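PDB 1Q5D: P450 epoxidase from Sorangium cellulosum, which belongs to the cytochrome P450 family, a mostly helical fold, and binds a haem group buried in its interior. Local coordinates for residues D312-C316 / G317-K321; F175-A178 / T179-L183. All coordinates share one frame; numbering follows the deposited sequence.

Contact 1 of 2, residues D312-C316 / G317-K321; sequences DLEYC and GASIK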
loop_
_atom_site.group_PDB
_atom_site.type_symbol
_atom_site.label_atom_id
_atom_site.label_comp_id
_atom_site.label_asym_id
_atom_site.label_seq_id
_atom_site.Cartn_x
_atom_site.Cartn_y
_atom_site.Cartn_z
ATOM N N ASP A 312 15.997 -9.760 -23.400
ATOM C CA ASP A 312 16.862 -10.756 -22.767
ATOM C C ASP A 312 18.006 -10.058 -22.042
ATOM O O ASP A 312 18.544 -9.068 -22.541
ATOM C CB ASP A 312 17.446 -11.704 -23.811
ATOM C CG ASP A 312 16.423 -12.663 -24.376
ATOM O OD1 ASP A 312 16.795 -13.432 -25.285
ATOM O OD2 ASP A 312 15.234 -12.734 -23.988
ATOM N N LEU A 313 18.373 -10.561 -20.868
ATOM C CA LEU A 313 19.510 -10.016 -20.127
ATOM C C LEU A 313 19.990 -10.982 -19.056
ATOM O O LEU A 313 19.256 -11.883 -18.659
ATOM C CB LEU A 313 19.175 -8.654 -19.501
ATOM C CG LEU A 313 18.094 -8.566 -18.417
ATOM C CD1 LEU A 313 18.185 -7.227 -17.689
ATOM C CD2 LEU A 313 16.707 -8.736 -19.011
ATOM N N GLU A 314 21.233 -10.797 -18.616
ATOM C CA GLU A 314 21.791 -11.553 -17.499
ATOM C C GLU A 314 21.782 -10.669 -16.260
ATOM O O GLU A 314 22.179 -9.503 -16.321
ATOM C CB GLU A 314 23.224 -12.015 -17.806
ATOM C CG GLU A 314 23.361 -13.515 -18.051
ATOM C CD GLU A 314 22.779 -13.941 -19.391
ATOM O OE1 GLU A 314 22.502 -15.142 -19.572
ATOM O OE2 GLU A 314 22.595 -13.074 -20.268
ATOM N N TYR A 315 21.329 -11.219 -15.138
ATOM C CA TYR A 315 21.193 -10.435 -13.912
ATOM C C TYR A 315 21.447 -11.293 -12.676
ATOM O O TYR A 315 20.718 -12.258 -12.413
ATOM C CB TYR A 315 19.800 -9.782 -13.848
ATOM C CG TYR A 315 19.752 -8.478 -13.078
ATOM C CD1 TYR A 315 19.850 -7.254 -13.735
ATOM C CD2 TYR A 315 19.619 -8.467 -11.691
ATOM C CE1 TYR A 315 19.822 -6.054 -13.027
ATOM C CE2 TYR A 315 19.583 -7.276 -10.978
ATOM C CZ TYR A 315 19.682 -6.076 -11.650
ATOM O OH TYR A 315 19.648 -4.888 -10.949
ATOM N N CYS A 316 22.483 -10.935 -11.919
ATOM C CA CYS A 316 22.827 -11.641 -10.686
ATOM C C CYS A 316 23.105 -13.129 -10.945
ATOM O O CYS A 316 22.921 -13.967 -10.064
ATOM C CB CYS A 316 21.717 -11.478 -9.640
ATOM S SG CYS A 316 21.508 -9.797 -8.977
ATOM N N GLY A 317 23.535 -13.447 -12.163
ATOM C CA GLY A 317 23.889 -14.811 -12.522
ATOM C C GLY A 317 22.731 -15.596 -13.112
ATOM O O GLY A 317 22.806 -16.820 -13.247
ATOM N N ALA A 318 21.655 -14.898 -13.465
ATOM C CA ALA A 318 20.502 -15.545 -14.077
ATOM C C ALA A 318 20.281 -15.059 -15.501
ATOM O O ALA A 318 20.513 -13.888 -15.815
ATOM C CB ALA A 318 19.251 -15.317 -13.241
ATOM N N SER A 319 19.817 -15.963 -16.353
ATOM C CA SER A 319 19.508 -15.622 -17.733
ATOM C C SER A 319 18.029 -15.307 -17.860
ATOM O O SER A 319 17.203 -16.204 -18.061
ATOM C CB SER A 319 19.883 -16.777 -18.662
ATOM O OG SER A 319 21.268 -17.059 -18.552
ATOM N N ILE A 320 17.701 -14.026 -17.735
ATOM C CA ILE A 320 16.314 -13.586 -17.765
ATOM C C ILE A 320 15.881 -13.278 -19.188
ATOM O O ILE A 320 16.553 -12.538 -19.906
ATOM C CB ILE A 320 16.125 -12.347 -16.850
ATOM C CG1 ILE A 320 16.606 -12.666 -15.433
ATOM C CG2 ILE A 320 14.669 -11.900 -16.851
ATOM C CD1 ILE A 320 16.612 -11.482 -14.482
ATOM N N LYS A 321 14.747 -13.835 -19.591
ATOM C CA LYS A 321 14.256 -13.631 -20.943
ATOM C C LYS A 321 13.253 -12.480 -21.052
ATOM O O LYS A 321 12.604 -12.101 -20.073
ATOM C CB LYS A 321 13.663 -14.930 -21.506
ATOM C CG LYS A 321 14.592 -16.140 -21.407
ATOM C CD LYS A 321 15.948 -15.890 -22.080
ATOM C CE LYS A 321 16.819 -17.152 -22.075
ATOM N NZ LYS A 321 18.280 -16.838 -22.065
#
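A two-stranded antiparallel beta hairpin is closed where Tyr315 and Ala318 pair across a type I' turn, with Cys316 and Gly317 at its corners. Both corners have positive phi (58° and 92°), as this turn requires, and at Gly317 a CB would be jammed against the preceding carbonyl. Tyr315 N gives a bond of 2.9 Å to Ala318 O; the return bond, Ala318 N to Tyr315 O, measures 3.0 Å. Two residues further along each strand, Leu313 and Ile320 form the second hydrogen-bonded pair, with Ile320 N 2.8 Å from Leu313 O. Between these lies the non-hydrogen-bonded pair Glu314 and Ser319, where CA of Glu314 directs a CA-H...O contact of 3.1 Å to Ala318 O. On that face the Glu314 chain bends at chi2 (72°), curling its carboxylate over the partner strand, and Ser319 OG donates to Glu314 OE1 at a very short 2.5 Å. On the other face, Ile320 CD1 lies against Tyr315 CB at 3.7 Å. At the open end, Asp312 OD2 passes near CB of Lys321 but is hydrogen-bonded to Lys322 N. The apolar face turns to the protein: Ala318 and Ile320 rest on Ile41 and Trp50 of strands 41-44 and 49-52, while Tyr315 touches helix 55-62 and meets Phe67 edge-to-face.

Contact 2 of 2, residues F175-A178 / T179-L183; sequences FGSA and TARAL. With EPB (7,11-dihydroxy-8,8,10,12,16-pentamethyl-3-[1-methyl-2-(2-methyl-thiazol-4-yl)vinyl]-4,17-dioxabicyclo[14.1.0]heptadecane-5,9-dione), chain C.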
loop_
_atom_site.group_PDB
_atom_site.type_symbol
_atom_site.label_atom_id
_atom_site.label_comp_id
_atom_site.label_asym_id
_atom_site.label_seq_id
_atom_site.Cartn_x
_atom_site.Cartn_y
_atom_site.Cartn_z
ATOM N N PHE A 175 -14.790 -1.244 -2.603
ATOM C CA PHE A 175 -14.276 -1.123 -3.950
ATOM C C PHE A 175 -12.735 -1.146 -3.948
ATOM O O PHE A 175 -12.102 -1.864 -4.726
ATOM C CB PHE A 175 -14.756 0.186 -4.574
ATOM C CG PHE A 175 -13.995 0.572 -5.805
ATOM C CD1 PHE A 175 -14.200 -0.101 -7.002
ATOM C CD2 PHE A 175 -13.059 1.598 -5.761
ATOM C CE1 PHE A 175 -13.500 0.234 -8.129
ATOM C CE2 PHE A 175 -12.342 1.946 -6.891
ATOM C CZ PHE A 175 -12.564 1.276 -8.083
ATOM N N GLY A 176 -12.139 -0.338 -3.076
ATOM C CA GLY A 176 -10.687 -0.237 -3.014
ATOM C C GLY A 176 -10.049 -1.577 -2.713
ATOM O O GLY A 176 -9.149 -2.011 -3.417
ATOM N N SER A 177 -10.533 -2.237 -1.670
ATOM C CA SER A 177 -9.969 -3.507 -1.242
ATOM C C SER A 177 -10.204 -4.624 -2.281
ATOM O O SER A 177 -9.302 -5.436 -2.553
ATOM C CB SER A 177 -10.521 -3.859 0.146
ATOM O OG SER A 177 -10.039 -5.107 0.575
ATOM N N ALA A 178 -11.395 -4.633 -2.884
ATOM C CA ALA A 178 -11.740 -5.591 -3.940
ATOM C C ALA A 178 -10.910 -5.387 -5.200
ATOM O O ALA A 178 -10.443 -6.340 -5.807
ATOM C CB ALA A 178 -13.241 -5.503 -4.290
ATOM N N THR A 179 -10.752 -4.135 -5.598
ATOM C CA THR A 179 -9.956 -3.806 -6.768
ATOM C C THR A 179 -8.509 -4.260 -6.601
ATOM O O THR A 179 -7.926 -4.834 -7.515
ATOM C CB THR A 179 -9.996 -2.300 -7.023
ATOM O OG1 THR A 179 -11.294 -1.940 -7.526
ATOM C CG2 THR A 179 -9.052 -1.930 -8.139
ATOM N N ALA A 180 -7.931 -3.990 -5.437
ATOM C CA ALA A 180 -6.536 -4.364 -5.206
ATOM C C ALA A 180 -6.317 -5.882 -5.357
ATOM O O ALA A 180 -5.328 -6.317 -5.986
ATOM C CB ALA A 180 -6.057 -3.852 -3.857
ATOM N N ARG A 181 -7.245 -6.675 -4.814
ATOM C CA ARG A 181 -7.228 -8.140 -4.976
ATOM C C ARG A 181 -7.504 -8.573 -6.412
ATOM O O ARG A 181 -6.841 -9.479 -6.936
ATOM C CB ARG A 181 -8.287 -8.795 -4.086
ATOM C CG ARG A 181 -7.950 -8.870 -2.609
ATOM C CD ARG A 181 -9.095 -9.431 -1.774
ATOM N NE ARG A 181 -8.653 -10.023 -0.520
ATOM C CZ ARG A 181 -8.900 -9.494 0.669
ATOM N NH1 ARG A 181 -9.573 -8.347 0.764
ATOM N NH2 ARG A 181 -8.461 -10.094 1.763
ATOM N N ALA A 182 -8.504 -7.952 -7.038
ATOM C CA ALA A 182 -8.909 -8.336 -8.385
ATOM C C ALA A 182 -7.785 -8.103 -9.385
ATOM O O ALA A 182 -7.629 -8.854 -10.352
ATOM C CB ALA A 182 -10.165 -7.574 -8.819
ATOM N N LEU A 183 -7.019 -7.038 -9.167
ATOM C CA LEU A 183 -5.896 -6.739 -10.048
ATOM C C LEU A 183 -4.839 -7.841 -9.989
ATOM O O LEU A 183 -3.953 -7.916 -10.846
ATOM C CB LEU A 183 -5.269 -5.382 -9.683
ATOM C CG LEU A 183 -6.053 -4.161 -10.177
ATOM C CD1 LEU A 183 -5.406 -2.858 -9.660
ATOM C CD2 LEU A 183 -6.232 -4.125 -11.695
HETATM O O16 EPB C . -2.796 -3.418 -3.385
HETATM C C51 EPB C . 1.650 -2.291 -1.911
HETATM O O41 EPB C . 0.902 0.157 -2.725
HETATM C C5 EPB C . 1.292 -1.204 -2.857
HETATM C C4 EPB C . -0.161 -0.623 -3.285
HETATM C C16 EPB C . -2.132 -3.618 -4.333
HETATM O O1 EPB C . -1.606 -2.653 -5.179
HETATM C C2 EPB C . -1.883 -1.143 -4.999
HETATM C C3 EPB C . -0.510 -0.437 -4.665
HETATM C C20 EPB C . -2.452 -0.747 -6.422
HETATM C C21 EPB C . -3.847 -1.314 -6.639
HETATM C C22 EPB C . -1.765 0.023 -7.315
HETATM C C23 EPB C . -2.069 0.472 -8.674
HETATM N N26 EPB C . -2.783 -0.366 -9.513
HETATM C C25 EPB C . -2.955 0.195 -10.738
HETATM C C27 EPB C . -3.718 -0.545 -11.767
HETATM C C24 EPB C . -1.677 1.619 -9.254
HETATM S S1 EPB C . -2.230 1.696 -10.873
HETATM C C15 EPB C . -1.764 -5.067 -4.744
HETATM C C14 EPB C . -1.875 -5.391 -6.301
HETATM O O14 EPB C . -3.191 -4.977 -6.626
HETATM C C13 EPB C . -1.494 -6.907 -6.757
HETATM C C29 EPB C . -2.511 -7.894 -6.083
HETATM C C30 EPB C . -1.712 -7.067 -8.259
HETATM C C12 EPB C . 0.007 -7.330 -6.278
HETATM O O12 EPB C . 0.188 -8.316 -5.494
HETATM C C11 EPB C . 1.336 -6.594 -6.708
HETATM C C28 EPB C . 2.277 -7.729 -7.178
HETATM C C10 EPB C . 1.615 -5.534 -5.684
HETATM O O10 EPB C . 2.074 -6.148 -4.439
HETATM C C9 EPB C . 2.681 -4.634 -6.277
HETATM C C91 EPB C . 2.147 -3.973 -7.458
HETATM C C8 EPB C . 3.056 -3.456 -5.447
HETATM C C7 EPB C . 2.213 -3.237 -4.125
HETATM C C6 EPB C . 1.687 -1.728 -4.399
#
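Phe175 to Ala178 and Thr179 to Ala182 are successive turns of helix 169-182, alpha-helical throughout with psi between -36° and -51°, and four i to i+4 bonds join them. Thr179 N reaches Phe175 O at 2.8 Å and Ala182 N reaches Ala178 O at the same length, whereas Arg181 N to Ser177 O is longer, at 3.3 Å. Thr179 OG1 also donates to Phe175 O, over 2.9 Å, so two donors grip this carbonyl from opposite faces of its plane. With chi1 at -72°, OG1 lies beside its own backbone N and is turned back along the helix. The same oxygen sits over one face of the Phe175 ring, offset toward the rim and 3.2 Å from CE1. In this P450 the segment 179-183 borders the ligand pocket: EPB O14 donates to Ala180 O at 2.6 Å, Ala180 CB is 3.3 Å from EPB O16, and Leu183 CD1 touches the thiazole end of EPB, 3.6 Å from N26. Away from the ligand, the Arg181 chain runs extended from CG to NE and presents a guanidinium edge to Ser177 OG. Arg181 NE forms a salt bridge with Asp192, and Ser177 OG is hydrogen-bonded to Asp257. Helix 195-218 packs against Phe175, Ala178 and Thr179, and helix 241-255 touches Phe175 and Thr179.

Contact 2 comes first along the chain and contact 1 follows in series, both within the cytochrome P450 fold. Their centres lie about 32 Å apart and their nearest atoms about 19 Å, so they do not touch, and they share no helix or sheet. Contact 2 is buried within a single helix bordering the EPB pocket, and the Ala180 side chain is about 11 Å from the haem; contact 1 is a partly buried hairpin beside strands 41-44 and 49-52. The centre of contact 2 is about 12 Å, and that of contact 1 about 29 Å, from the centre of the chain. Contact 2 thus belongs to the helical interior that meets EPB, and contact 1 to a peripheral hairpin.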